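Local coordinates for UPF0141 protein yjdB (Campylobacter jejuni subsp. jejuni HB93-13, PDB 4TN0) that probably transfers phosphoethanolamine to cell-surface acceptors in the periplasm, using a zinc-binding domain of the alkaline phosphatase-like fold, and is required for polymyxin resistance and motility, at residues Thr43-Tyr46 and Thr47-Asn51; Val67-Pro70 and Cys71-Ser74; Arg164-Ser167 and Glu168-Lys171; Ile245-Ser248 and Tyr249-His252. All blocks are in the same frame, centred on the assembly; numbering follows the deposited sequence.

Contact 1 of 4, residues Thr43-Tyr46 and Thr47-Asn51; sequences TNFY and TKKDN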
ATOM      1  N   THR A  43       5.380  -8.486  14.399  1.00 51.92           N
ATOM      2  CA  THR A  43       4.979  -7.194  13.832  1.00 52.55           C
ATOM      3  C   THR A  43       3.517  -7.141  13.379  1.00 50.49           C
ATOM      4  O   THR A  43       2.933  -6.062  13.239  1.00 44.83           O
ATOM      5  CB  THR A  43       5.852  -6.830  12.634  1.00 44.36           C
ATOM      6  OG1 THR A  43       5.845  -7.919  11.706  1.00 47.10           O
ATOM      7  CG2 THR A  43       7.277  -6.547  13.082  1.00 42.66           C
ATOM      8  N   ASN A  44       2.939  -8.304  13.117  1.00 51.65           N
ATOM      9  CA  ASN A  44       1.578  -8.363  12.604  1.00 56.49           C
ATOM     10  C   ASN A  44       0.552  -8.860  13.620  1.00 59.65           C
ATOM     11  O   ASN A  44      -0.397  -9.555  13.275  1.00 63.10           O
ATOM     12  CB  ASN A  44       1.566  -9.229  11.361  1.00 51.76           C
ATOM     13  CG  ASN A  44       2.467  -8.686  10.284  1.00 43.81           C
ATOM     14  OD1 ASN A  44       3.349  -9.380   9.785  1.00 47.49           O
ATOM     15  ND2 ASN A  44       2.237  -7.441   9.902  1.00 44.17           N
ATOM     16  N   PHE A  45       0.782  -8.502  14.879  1.00 63.92           N
ATOM     17  CA  PHE A  45      -0.077  -8.846  16.007  1.00 60.94           C
ATOM     18  C   PHE A  45      -1.562  -8.490  15.812  1.00 64.70           C
ATOM     19  O   PHE A  45      -2.440  -9.255  16.206  1.00 66.37           O
ATOM     20  CB  PHE A  45       0.458  -8.147  17.246  1.00 59.21           C
ATOM     21  CG  PHE A  45      -0.371  -8.350  18.468  1.00 61.45           C
ATOM     22  CD1 PHE A  45      -0.249  -9.515  19.211  1.00 59.69           C
ATOM     23  CD2 PHE A  45      -1.264  -7.375  18.889  1.00 63.45           C
ATOM     24  CE1 PHE A  45      -1.001  -9.705  20.354  1.00 57.35           C
ATOM     25  CE2 PHE A  45      -2.027  -7.561  20.029  1.00 63.75           C
ATOM     26  CZ  PHE A  45      -1.894  -8.732  20.761  1.00 64.75           C
ATOM     27  N   TYR A  46      -1.845  -7.343  15.204  1.00 60.10           N
ATOM     28  CA  TYR A  46      -3.227  -6.881  15.101  1.00 59.12           C
ATOM     29  C   TYR A  46      -4.026  -7.450  13.926  1.00 61.07           C
ATOM     30  O   TYR A  46      -5.146  -7.936  14.120  1.00 61.76           O
ATOM     31  CB  TYR A  46      -3.245  -5.361  15.044  1.00 56.97           C
ATOM     32  CG  TYR A  46      -2.741  -4.751  16.319  1.00 60.87           C
ATOM     33  CD1 TYR A  46      -1.406  -4.398  16.463  1.00 58.97           C
ATOM     34  CD2 TYR A  46      -3.594  -4.560  17.401  1.00 58.92           C
ATOM     35  CE1 TYR A  46      -0.938  -3.852  17.644  1.00 60.43           C
ATOM     36  CE2 TYR A  46      -3.138  -4.006  18.591  1.00 57.62           C
ATOM     37  CZ  TYR A  46      -1.810  -3.656  18.710  1.00 64.61           C
ATOM     38  OH  TYR A  46      -1.345  -3.110  19.890  1.00 60.37           O
ATOM     39  N   THR A  47      -3.479  -7.378  12.714  1.00 62.38           N
ATOM     40  CA  THR A  47      -4.196  -7.891  11.547  1.00 60.39           C
ATOM     41  C   THR A  47      -4.173  -9.427  11.507  1.00 62.38           C
ATOM     42  O   THR A  47      -4.919 -10.033  10.734  1.00 63.53           O
ATOM     43  CB  THR A  47      -3.667  -7.305  10.204  1.00 50.58           C
ATOM     44  OG1 THR A  47      -2.266  -7.533  10.077  1.00 52.61           O
ATOM     45  CG2 THR A  47      -3.926  -5.812  10.132  1.00 52.05           C
ATOM     46  N   LYS A  48      -3.328 -10.061  12.324  1.00 61.94           N
ATOM     47  CA  LYS A  48      -3.395 -11.522  12.456  1.00 65.35           C
ATOM     48  C   LYS A  48      -4.753 -11.942  13.011  1.00 67.23           C
ATOM     49  O   LYS A  48      -5.265 -13.009  12.686  1.00 66.31           O
ATOM     50  CB  LYS A  48      -2.292 -12.082  13.363  1.00 60.11           C
ATOM     51  CG  LYS A  48      -1.033 -12.551  12.650  1.00 64.26           C
ATOM     52  CD  LYS A  48       0.059 -12.987  13.658  1.00 65.77           C
ATOM     53  CE  LYS A  48       1.294 -13.541  12.957  1.00 59.22           C
ATOM     54  NZ  LYS A  48       2.316 -14.103  13.899  1.00 61.81           N
ATOM     55  N   LYS A  49      -5.319 -11.097  13.868  1.00 70.36           N
ATOM     56  CA  LYS A  49      -6.600 -11.381  14.503  1.00 67.49           C
ATOM     57  C   LYS A  49      -7.772 -11.181  13.541  1.00 67.92           C
ATOM     58  O   LYS A  49      -8.893 -11.598  13.825  1.00 67.53           O
ATOM     59  CB  LYS A  49      -6.757 -10.526  15.762  1.00 58.90           C
ATOM     60  CG  LYS A  49      -5.678 -10.877  16.789  1.00 63.69           C
ATOM     61  CD  LYS A  49      -5.792 -10.121  18.098  1.00 63.67           C
ATOM     62  CE  LYS A  49      -4.580 -10.415  19.001  1.00 66.92           C
ATOM     63  NZ  LYS A  49      -4.805 -10.054  20.439  1.00 63.22           N
ATOM     64  N   ASP A  50      -7.511 -10.568  12.394  1.00 65.93           N
ATOM     65  CA  ASP A  50      -8.561 -10.365  11.412  1.00 64.26           C
ATOM     66  C   ASP A  50      -8.386 -11.340  10.257  1.00 64.45           C
ATOM     67  O   ASP A  50      -9.097 -11.259   9.253  1.00 63.50           O
ATOM     68  CB  ASP A  50      -8.547  -8.922  10.905  1.00 62.52           C
ATOM     69  CG  ASP A  50      -8.865  -7.919  11.999  1.00 65.00           C
ATOM     70  OD1 ASP A  50      -9.838  -8.148  12.745  1.00 70.88           O
ATOM     71  OD2 ASP A  50      -8.144  -6.903  12.117  1.00 65.80           O
ATOM     72  N   ASN A  51      -7.446 -12.272  10.429  1.00 64.34           N
ATOM     73  CA  ASN A  51      -7.129 -13.298   9.428  1.00 64.14           C
ATOM     74  C   ASN A  51      -6.947 -12.748   8.003  1.00 69.16           C
ATOM     75  O   ASN A  51      -7.431 -13.328   7.026  1.00 63.78           O
ATOM     76  CB  ASN A  51      -8.200 -14.387   9.447  1.00 70.61           C
ATOM     77  CG  ASN A  51      -8.382 -14.989  10.830  1.00 77.01           C
ATOM     78  OD1 ASN A  51      -7.525 -15.740  11.306  1.00 75.98           O
ATOM     79  ND2 ASN A  51      -9.495 -14.654  11.489  1.00 70.11           N
TER

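Contact 2 of 4, residues Val67-Pro70 and Cys71-Ser74; sequences VSLP and CMFS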
ATOM      1  N   VAL A  67       9.795   6.667  -8.075  1.00 32.30           N
ATOM      2  CA  VAL A  67       9.545   5.697  -9.124  1.00 32.20           C
ATOM      3  C   VAL A  67       8.358   4.828  -8.742  1.00 36.16           C
ATOM      4  O   VAL A  67       7.411   4.709  -9.509  1.00 36.62           O
ATOM      5  CB  VAL A  67      10.783   4.804  -9.404  1.00 30.35           C
ATOM      6  CG1 VAL A  67      10.429   3.662 -10.355  1.00 26.96           C
ATOM      7  CG2 VAL A  67      11.913   5.637  -9.974  1.00 24.08           C
ATOM      8  N   SER A  68       8.402   4.233  -7.550  1.00 32.52           N
ATOM      9  CA  SER A  68       7.356   3.301  -7.132  1.00 32.54           C
ATOM     10  C   SER A  68       5.941   3.865  -7.148  1.00 35.84           C
ATOM     11  O   SER A  68       5.028   3.233  -7.672  1.00 34.96           O
ATOM     12  CB  SER A  68       7.633   2.776  -5.729  1.00 33.54           C
ATOM     13  OG  SER A  68       8.563   1.729  -5.757  1.00 33.61           O
ATOM     14  N   LEU A  69       5.744   5.037  -6.563  1.00 36.84           N
ATOM     15  CA  LEU A  69       4.380   5.518  -6.395  1.00 39.57           C
ATOM     16  C   LEU A  69       3.697   5.798  -7.764  1.00 35.36           C
ATOM     17  O   LEU A  69       2.609   5.286  -8.002  1.00 36.13           O
ATOM     18  CB  LEU A  69       4.362   6.730  -5.458  1.00 34.93           C
ATOM     19  CG  LEU A  69       3.007   7.275  -5.004  1.00 43.85           C
ATOM     20  CD1 LEU A  69       2.025   6.180  -4.571  1.00 39.94           C
ATOM     21  CD2 LEU A  69       3.195   8.320  -3.897  1.00 35.65           C
ATOM     22  N   PRO A  70       4.327   6.580  -8.664  1.00 36.56           N
ATOM     23  CA  PRO A  70       3.679   6.765  -9.977  1.00 31.53           C
ATOM     24  C   PRO A  70       3.568   5.456 -10.776  1.00 37.01           C
ATOM     25  O   PRO A  70       2.538   5.191 -11.359  1.00 38.27           O
ATOM     26  CB  PRO A  70       4.607   7.753 -10.705  1.00 30.45           C
ATOM     27  CG  PRO A  70       5.392   8.420  -9.629  1.00 36.88           C
ATOM     28  CD  PRO A  70       5.567   7.378  -8.555  1.00 37.13           C
ATOM     29  N   CYS A  71       4.610   4.639 -10.775  1.00 36.20           N
ATOM     30  CA  CYS A  71       4.602   3.412 -11.546  1.00 38.86           C
ATOM     31  C   CYS A  71       3.493   2.438 -11.152  1.00 43.54           C
ATOM     32  O   CYS A  71       2.796   1.887 -12.029  1.00 42.96           O
ATOM     33  CB  CYS A  71       5.955   2.712 -11.416  1.00 40.92           C
ATOM     34  SG  CYS A  71       6.048   1.176 -12.294  0.96 45.66           S
ATOM     35  N   MET A  72       3.288   2.255  -9.848  1.00 41.75           N
ATOM     36  CA  MET A  72       2.307   1.262  -9.397  1.00 43.67           C
ATOM     37  C   MET A  72       0.890   1.685  -9.852  1.00 40.64           C
ATOM     38  O   MET A  72       0.042   0.841 -10.090  1.00 40.21           O
ATOM     39  CB  MET A  72       2.369   1.046  -7.863  1.00 33.57           C
ATOM     40  CG  MET A  72       1.666   2.089  -6.996  1.00 38.55           C
ATOM     41  SD  MET A  72       1.555   1.637  -5.226  1.00 38.74           S
ATOM     42  CE  MET A  72       3.198   2.064  -4.600  1.00 30.66           C
ATOM     43  N   PHE A  73       0.660   2.991  -9.966  1.00 38.94           N
ATOM     44  CA  PHE A  73      -0.634   3.530 -10.360  1.00 43.56           C
ATOM     45  C   PHE A  73      -0.738   3.715 -11.885  1.00 48.53           C
ATOM     46  O   PHE A  73      -1.826   3.972 -12.433  1.00 41.69           O
ATOM     47  CB  PHE A  73      -0.887   4.868  -9.661  1.00 39.69           C
ATOM     48  CG  PHE A  73      -1.433   4.744  -8.261  1.00 46.52           C
ATOM     49  CD1 PHE A  73      -0.585   4.805  -7.156  1.00 46.25           C
ATOM     50  CD2 PHE A  73      -2.796   4.575  -8.043  1.00 40.21           C
ATOM     51  CE1 PHE A  73      -1.088   4.698  -5.860  1.00 42.42           C
ATOM     52  CE2 PHE A  73      -3.303   4.464  -6.756  1.00 40.87           C
ATOM     53  CZ  PHE A  73      -2.451   4.533  -5.661  1.00 41.89           C
ATOM     54  N   SER A  74       0.400   3.596 -12.565  1.00 43.67           N
ATOM     55  CA  SER A  74       0.427   3.763 -14.007  1.00 41.58           C
ATOM     56  C   SER A  74       0.010   2.473 -14.722  1.00 45.86           C
ATOM     57  O   SER A  74       0.042   1.386 -14.135  1.00 45.78           O
ATOM     58  CB  SER A  74       1.811   4.205 -14.470  1.00 38.51           C
ATOM     59  OG  SER A  74       2.006   3.948 -15.854  1.00 37.70           O
TER

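Contact 3 of 4, residues Arg164-Ser167 and Glu168-Lys171; sequences RYPS and EFKK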
ATOM      1  N   ARG A 164       7.975   7.670  14.102  1.00 41.38           N
ATOM      2  CA  ARG A 164       6.818   7.261  13.294  1.00 43.64           C
ATOM      3  C   ARG A 164       5.668   6.731  14.153  1.00 39.99           C
ATOM      4  O   ARG A 164       4.524   6.699  13.717  1.00 37.80           O
ATOM      5  CB  ARG A 164       7.234   6.186  12.271  1.00 36.06           C
ATOM      6  CG  ARG A 164       8.355   6.603  11.298  1.00 38.85           C
ATOM      7  CD  ARG A 164       7.859   7.516  10.184  1.00 36.79           C
ATOM      8  NE  ARG A 164       7.795   8.919  10.576  1.00 40.43           N
ATOM      9  CZ  ARG A 164       8.800   9.786  10.493  1.00 44.54           C
ATOM     10  NH1 ARG A 164       8.609  11.043  10.887  1.00 44.41           N
ATOM     11  NH2 ARG A 164       9.985   9.411  10.012  1.00 39.86           N
ATOM     12  N   TYR A 165       5.974   6.325  15.378  1.00 40.89           N
ATOM     13  CA  TYR A 165       4.963   5.721  16.233  1.00 42.97           C
ATOM     14  C   TYR A 165       4.902   6.392  17.600  1.00 42.93           C
ATOM     15  O   TYR A 165       5.911   6.900  18.087  1.00 45.20           O
ATOM     16  CB  TYR A 165       5.225   4.233  16.402  1.00 38.56           C
ATOM     17  CG  TYR A 165       6.622   3.899  16.872  1.00 41.02           C
ATOM     18  CD1 TYR A 165       7.617   3.569  15.960  1.00 36.22           C
ATOM     19  CD2 TYR A 165       6.942   3.899  18.230  1.00 40.95           C
ATOM     20  CE1 TYR A 165       8.885   3.263  16.372  1.00 40.19           C
ATOM     21  CE2 TYR A 165       8.213   3.585  18.660  1.00 40.03           C
ATOM     22  CZ  TYR A 165       9.183   3.272  17.723  1.00 41.73           C
ATOM     23  OH  TYR A 165      10.443   2.951  18.128  1.00 35.37           O
ATOM     24  N   PRO A 166       3.707   6.414  18.212  1.00 46.91           N
ATOM     25  CA  PRO A 166       3.537   6.933  19.574  1.00 45.89           C
ATOM     26  C   PRO A 166       4.076   5.945  20.610  1.00 45.58           C
ATOM     27  O   PRO A 166       4.280   4.768  20.267  1.00 44.04           O
ATOM     28  CB  PRO A 166       2.017   7.113  19.688  1.00 44.64           C
ATOM     29  CG  PRO A 166       1.464   6.040  18.793  1.00 45.82           C
ATOM     30  CD  PRO A 166       2.424   5.981  17.624  1.00 43.46           C
ATOM     31  N   SER A 167       4.305   6.418  21.840  1.00 41.38           N
ATOM     32  CA  SER A 167       4.941   5.603  22.884  1.00 41.17           C
ATOM     33  C   SER A 167       4.172   4.317  23.133  1.00 44.69           C
ATOM     34  O   SER A 167       4.748   3.298  23.503  1.00 41.19           O
ATOM     35  CB  SER A 167       5.118   6.408  24.191  1.00 46.94           C
ATOM     36  OG  SER A 167       3.887   6.724  24.836  1.00 52.88           O
ATOM     37  N   GLU A 168       2.869   4.347  22.880  1.00 49.79           N
ATOM     38  CA  GLU A 168       2.039   3.184  23.144  1.00 50.42           C
ATOM     39  C   GLU A 168       2.410   1.991  22.254  1.00 50.83           C
ATOM     40  O   GLU A 168       2.031   0.852  22.558  1.00 50.92           O
ATOM     41  CB  GLU A 168       0.556   3.545  22.945  1.00 54.67           C
ATOM     42  CG  GLU A 168       0.031   4.636  23.916  1.00 60.23           C
ATOM     43  CD  GLU A 168       0.339   6.077  23.465  1.00 57.80           C
ATOM     44  OE1 GLU A 168       0.774   6.268  22.315  1.00 60.38           O
ATOM     45  OE2 GLU A 168       0.131   7.027  24.250  1.00 61.14           O
ATOM     46  N   PHE A 169       3.197   2.232  21.196  1.00 53.81           N
ATOM     47  CA  PHE A 169       3.611   1.146  20.287  1.00 47.25           C
ATOM     48  C   PHE A 169       5.127   0.958  20.251  1.00 47.08           C
ATOM     49  O   PHE A 169       5.658   0.317  19.350  1.00 53.63           O
ATOM     50  CB  PHE A 169       3.053   1.386  18.875  1.00 48.78           C
ATOM     51  CG  PHE A 169       1.550   1.297  18.812  1.00 46.12           C
ATOM     52  CD1 PHE A 169       0.914   0.065  18.800  1.00 52.92           C
ATOM     53  CD2 PHE A 169       0.775   2.443  18.827  1.00 45.55           C
ATOM     54  CE1 PHE A 169      -0.471  -0.024  18.778  1.00 49.36           C
ATOM     55  CE2 PHE A 169      -0.604   2.365  18.805  1.00 46.23           C
ATOM     56  CZ  PHE A 169      -1.228   1.131  18.783  1.00 50.31           C
ATOM     57  N   LYS A 170       5.813   1.507  21.247  1.00 48.63           N
ATOM     58  CA  LYS A 170       7.225   1.224  21.488  1.00 43.15           C
ATOM     59  C   LYS A 170       7.286  -0.119  22.183  1.00 41.99           C
ATOM     60  O   LYS A 170       7.691  -0.207  23.327  1.00 47.66           O
ATOM     61  CB  LYS A 170       7.855   2.334  22.353  1.00 37.91           C
ATOM     62  CG  LYS A 170       9.389   2.314  22.523  1.00 40.78           C
ATOM     63  CD  LYS A 170       9.888   3.571  23.284  1.00 35.93           C
ATOM     64  CE  LYS A 170      11.383   3.486  23.555  1.00 49.54           C
ATOM     65  NZ  LYS A 170      11.983   4.755  24.073  1.00 52.29           N
ATOM     66  N   LYS A 171       6.872  -1.172  21.491  1.00 42.39           N
ATOM     67  CA  LYS A 171       6.689  -2.471  22.126  1.00 41.34           C
ATOM     68  C   LYS A 171       7.961  -3.306  22.098  1.00 42.90           C
ATOM     69  O   LYS A 171       8.153  -4.168  22.952  1.00 50.03           O
ATOM     70  CB  LYS A 171       5.512  -3.215  21.468  1.00 47.64           C
ATOM     71  CG  LYS A 171       5.098  -4.538  22.128  1.00 46.24           C
ATOM     72  CD  LYS A 171       3.622  -4.844  21.830  1.00 54.29           C
ATOM     73  CE  LYS A 171       3.281  -6.333  21.922  1.00 51.85           C
ATOM     74  NZ  LYS A 171       1.978  -6.639  21.256  1.00 53.38           N
TER

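Contact 4 of 4, residues Ile245-Ser248 and Tyr249-His252; sequences IAPS and YQTH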
ATOM      1  N   ILE A 245      20.548  -4.097  -8.941  1.00 25.60           N
ATOM      2  CA  ILE A 245      21.543  -4.620  -8.028  1.00 27.96           C
ATOM      3  C   ILE A 245      21.034  -4.595  -6.602  1.00 32.27           C
ATOM      4  O   ILE A 245      21.741  -5.008  -5.698  1.00 31.77           O
ATOM      5  CB  ILE A 245      22.866  -3.846  -8.069  1.00 27.62           C
ATOM      6  CG1 ILE A 245      22.679  -2.441  -7.485  1.00 32.69           C
ATOM      7  CG2 ILE A 245      23.405  -3.777  -9.456  1.00 22.77           C
ATOM      8  CD1 ILE A 245      23.979  -1.644  -7.337  1.00 25.19           C
ATOM      9  N   ALA A 246      19.802  -4.129  -6.402  1.00 34.68           N
ATOM     10  CA  ALA A 246      19.282  -3.936  -5.048  1.00 31.60           C
ATOM     11  C   ALA A 246      19.054  -5.266  -4.340  1.00 33.31           C
ATOM     12  O   ALA A 246      18.635  -6.230  -4.959  1.00 33.77           O
ATOM     13  CB  ALA A 246      17.964  -3.127  -5.092  1.00 30.92           C
ATOM     14  N   PRO A 247      19.307  -5.314  -3.022  1.00 33.78           N
ATOM     15  CA  PRO A 247      18.944  -6.506  -2.244  1.00 33.40           C
ATOM     16  C   PRO A 247      17.421  -6.645  -2.140  1.00 36.83           C
ATOM     17  O   PRO A 247      16.681  -5.643  -2.235  1.00 33.72           O
ATOM     18  CB  PRO A 247      19.547  -6.225  -0.860  1.00 34.95           C
ATOM     19  CG  PRO A 247      19.583  -4.738  -0.775  1.00 32.45           C
ATOM     20  CD  PRO A 247      19.836  -4.234  -2.173  1.00 34.39           C
ATOM     21  N   SER A 248      16.945  -7.865  -1.916  1.00 32.91           N
ATOM     22  CA  SER A 248      15.505  -8.077  -1.807  1.00 32.55           C
ATOM     23  C   SER A 248      14.879  -7.264  -0.649  1.00 37.35           C
ATOM     24  O   SER A 248      13.671  -7.036  -0.652  1.00 34.46           O
ATOM     25  CB  SER A 248      15.192  -9.564  -1.649  1.00 29.73           C
ATOM     26  OG  SER A 248      15.765 -10.078  -0.469  1.00 47.44           O
ATOM     27  N   TYR A 249      15.697  -6.870   0.339  1.00 36.40           N
ATOM     28  CA  TYR A 249      15.263  -5.990   1.428  1.00 35.14           C
ATOM     29  C   TYR A 249      14.600  -4.732   0.890  1.00 34.42           C
ATOM     30  O   TYR A 249      13.726  -4.186   1.542  1.00 37.23           O
ATOM     31  CB  TYR A 249      16.431  -5.590   2.347  1.00 32.82           C
ATOM     32  CG  TYR A 249      16.879  -6.689   3.278  1.00 33.26           C
ATOM     33  CD1 TYR A 249      15.945  -7.511   3.893  1.00 30.24           C
ATOM     34  CD2 TYR A 249      18.246  -6.924   3.529  1.00 30.13           C
ATOM     35  CE1 TYR A 249      16.344  -8.535   4.731  1.00 32.63           C
ATOM     36  CE2 TYR A 249      18.652  -7.948   4.369  1.00 28.11           C
ATOM     37  CZ  TYR A 249      17.687  -8.746   4.968  1.00 31.11           C
ATOM     38  OH  TYR A 249      18.037  -9.761   5.816  1.00 40.80           O
ATOM     39  N   GLN A 250      15.015  -4.277  -0.294  1.00 33.32           N
ATOM     40  CA  GLN A 250      14.467  -3.048  -0.868  1.00 31.74           C
ATOM     41  C   GLN A 250      13.345  -3.275  -1.889  1.00 33.00           C
ATOM     42  O   GLN A 250      12.565  -2.358  -2.121  1.00 32.98           O
ATOM     43  CB  GLN A 250      15.580  -2.204  -1.496  1.00 26.56           C
ATOM     44  CG  GLN A 250      16.498  -1.635  -0.425  1.00 29.95           C
ATOM     45  CD  GLN A 250      17.521  -0.651  -0.950  1.00 28.31           C
ATOM     46  OE1 GLN A 250      17.334   0.013  -1.992  1.00 28.08           O
ATOM     47  NE2 GLN A 250      18.618  -0.546  -0.228  1.00 24.91           N
ATOM     48  N   THR A 251      13.253  -4.470  -2.481  1.00 30.23           N
ATOM     49  CA  THR A 251      12.246  -4.742  -3.515  1.00 34.71           C
ATOM     50  C   THR A 251      11.093  -5.655  -3.065  1.00 37.07           C
ATOM     51  O   THR A 251       9.985  -5.625  -3.638  1.00 40.61           O
ATOM     52  CB  THR A 251      12.908  -5.382  -4.780  1.00 33.90           C
ATOM     53  OG1 THR A 251      13.545  -6.616  -4.426  1.00 35.24           O
ATOM     54  CG2 THR A 251      13.948  -4.461  -5.349  1.00 33.41           C
ATOM     55  N   HIS A 252      11.356  -6.466  -2.047  1.00 36.21           N
ATOM     56  CA  HIS A 252      10.375  -7.430  -1.545  1.00 39.04           C
ATOM     57  C   HIS A 252       9.512  -6.773  -0.459  1.00 43.12           C
ATOM     58  O   HIS A 252       9.977  -6.539   0.672  1.00 40.09           O
ATOM     59  CB  HIS A 252      11.106  -8.674  -1.009  1.00 38.21           C
ATOM     60  CG  HIS A 252      10.204  -9.796  -0.590  1.00 45.07           C
ATOM     61  ND1 HIS A 252       8.863  -9.848  -0.922  1.00 43.00           N
ATOM     62  CD2 HIS A 252      10.457 -10.908   0.144  1.00 42.89           C
ATOM     63  CE1 HIS A 252       8.330 -10.947  -0.412  1.00 43.97           C
ATOM     64  NE2 HIS A 252       9.276 -11.607   0.239  1.00 44.44           N
TER

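Contact 1 of 4, residues Thr43-Tyr46 and Thr47-Asn51
Lys48 N bonds to Asn44 O at 3.1 Å, and Lys49 N bonds to Tyr46 O at 3.2 Å, winding the chain into irregular helical turns without the regular bonding of a helix. The two carbonyls are used differently. The Lys48 donor is tilted 25° from the carbonyl plane of Asn44. The Lys49 donor stands well above the carbonyl plane of Tyr46, not on a lone pair. The main side-chain pair is Phe45 with Lys49. A chi1 of 177° swings the Phe45 ring beside its own carbonyl, where the extended Lys49 chain passes over it at a slant. CE of Lys49 sits over one face, 4.0 Å from the centroid of the Phe45 ring, offset toward the rim. This is a CH-pi contact. NZ of Lys49 comes nearest to the ring at CZ of Phe45, at 3.2 Å. Lys171 makes a cation-pi contact from the opposite face. Lys48 leaves in a different direction, its aliphatic chain passing Asn44 O. Its CG lies 3.1 Å from Asn44 O, and its ammonium group reaches a salt bridge with Asp42. The polar ends of Asn44 and Thr47 both turn to Asp201 OD1, and Asn44 OD1 also accepts from the backbone N of Leu35. These bonds satisfy buried polar groups. The whole piece is a loop between strand 18-24 and strand 53-59, laid against helix 186-211. Tyr46 meets Tyr202 of that helix edge-to-face, Thr47 packs on Leu204, and Asp50 touches Ser205 and Ile208.

Contact 2 of 4, residues Val67-Pro70 and Cys71-Ser74
Cys71 N bonds to Val67 O at 3.1 Å and Met72 N to Ser68 O at 3.0 Å, two successive i to i+4 bonds of a short helix. The bond from Phe73 N to Pro70 O is weak and marks a tighter turn near the end. Leu69 and Phe73, one turn apart, lie side by side and point the same way. CD1 of Leu69 touches CE1 of Phe73 at 3.7 Å. The ring of Phe73 also receives Leu69 O at its edge, in plane, 3.3 Å from CD1 of Phe73. Met72 CG stands between its backbone N and carbonyl carbon (chi1 80°), which brings it to 3.5 Å from Leu69 O. A bend at chi3 then carries CE back to 4.3 Å from Leu69 CD1. These apolar groups face the core, where Leu69 and Phe73 reach strand 18-24 and Met72 reaches helix 281-288. Cys71 points its sulfur elsewhere, into a disulfide with Cys61. Ser68 OG bonds to the backbone O of Asp226, a zinc ligand. Thr65, phosphorylated here and part of the zinc site, is consistent with the nucleophile of alkaline phosphatase-like enzymes, which lies close to the start of a helix.

Contact 3 of 4, residues Arg164-Ser167 and Glu168-Lys171
The Phe169 ring takes CG of Pro166 at its edge, in plane, 3.7 Å from CD2 of Phe169. The proline and the phenylalanine lie side by side and point the same way. Tyr165 presents its ring obliquely to the backbone of Phe169 and Lys170. Its CE2 is 3.8 Å from Lys170 CA, and its CD2 is 4.0 Å from Phe169 O. The CB of Tyr165 points toward 168-171, and chi1 53° brings this ring edge beside them. Two bonds close the chain into a short 3-10 turn in the loop between strand 146-152 and helix 186-211. Phe169 N reaches Pro166 O at 2.9 Å, and Lys170 N reaches Ser167 O at 3.1 Å. Both are nearly straight, with the donors above the carbonyl planes. Lys170 then forms the centre of an inverse gamma turn, whose bond from Lys171 N to Phe169 O is weak. Glu168 folds back at chi2 (83°) and crosses Pro166 at about a right angle, its OE1 3.0 Å from CB of Pro166. Pro166 and Phe169 rest on helix 186-211, where Phe169 meets the rings of Tyr199 and Tyr202. Tyr165 OH bonds to Asn195 ND2 of the same helix.

Contact 4 of 4, residues Ile245-Ser248 and Tyr249-His252
A short, weakly bonded helix spans residues 248-251 and leads straight into strand 252-259, which lies in the mixed sheet between strands 218-224 and 53-59. Pro247 and Ser248 provide the carbonyls at its start. Gln250 N bonds to Pro247 O at 2.9 Å, with the donor above the carbonyl plane. Ser248 O takes two donors. The bond from His252 N is 2.8 Å long and fairly straight at 156°. The bond from Thr251 N, at 3.2 Å, is weak. The side chains gather round the same carbonyls. His252 CB lies 3.1 Å from Ser248 O. With chi1 -174° the imidazole of His252 lies farther from Ser248 than CB does, and ND1 bonds to Phe58 O of the neighbouring strand 53-59. Thr251 OG1 lies 3.6 Å from Ser248 CA. On the other branch, CG2 of Thr251 is 4.2 Å from Ala246 CB. Gln250 holds its CB 3.7 Å from Pro247 O, and its extended chain carries the amide away to Ser230 OG and to the backbone N of Met241. Tyr249 makes a cation-pi pair with Arg29. Within the contact, the polar work is done by backbone atoms. The side chains of Gln250 and His252 spend their polar ends on other loops and strands. Ser248 O accepts one good bond and one weak one. The turn is tied to its surroundings through the amide of Gln250 and the imidazole of His252, as well as through backbone bonds to Gly228, Glu229, Ser60 and Ala30.

Contacts 1 and 3 touch. Tyr46 OH meets Phe169 CE1 at 3.4 Å, and Lys171 makes a cation-pi contact with Phe45, so the two loops pack together beside helix 186-211. Contact 2 lies on the opposite side of the chain's centre from both, with centres about 27 Å from contact 1 and about 30 Å from contact 3. It is closer to contact 4, with centres about 17 Å apart and nearest atoms about 7 Å apart. Both lie near the zinc ion. The side chain of Ser68 is about 7 Å from the zinc ion and that of Gln250 about 10 Å. Glu26, Thr65, Asp226 and His227 form the zinc site.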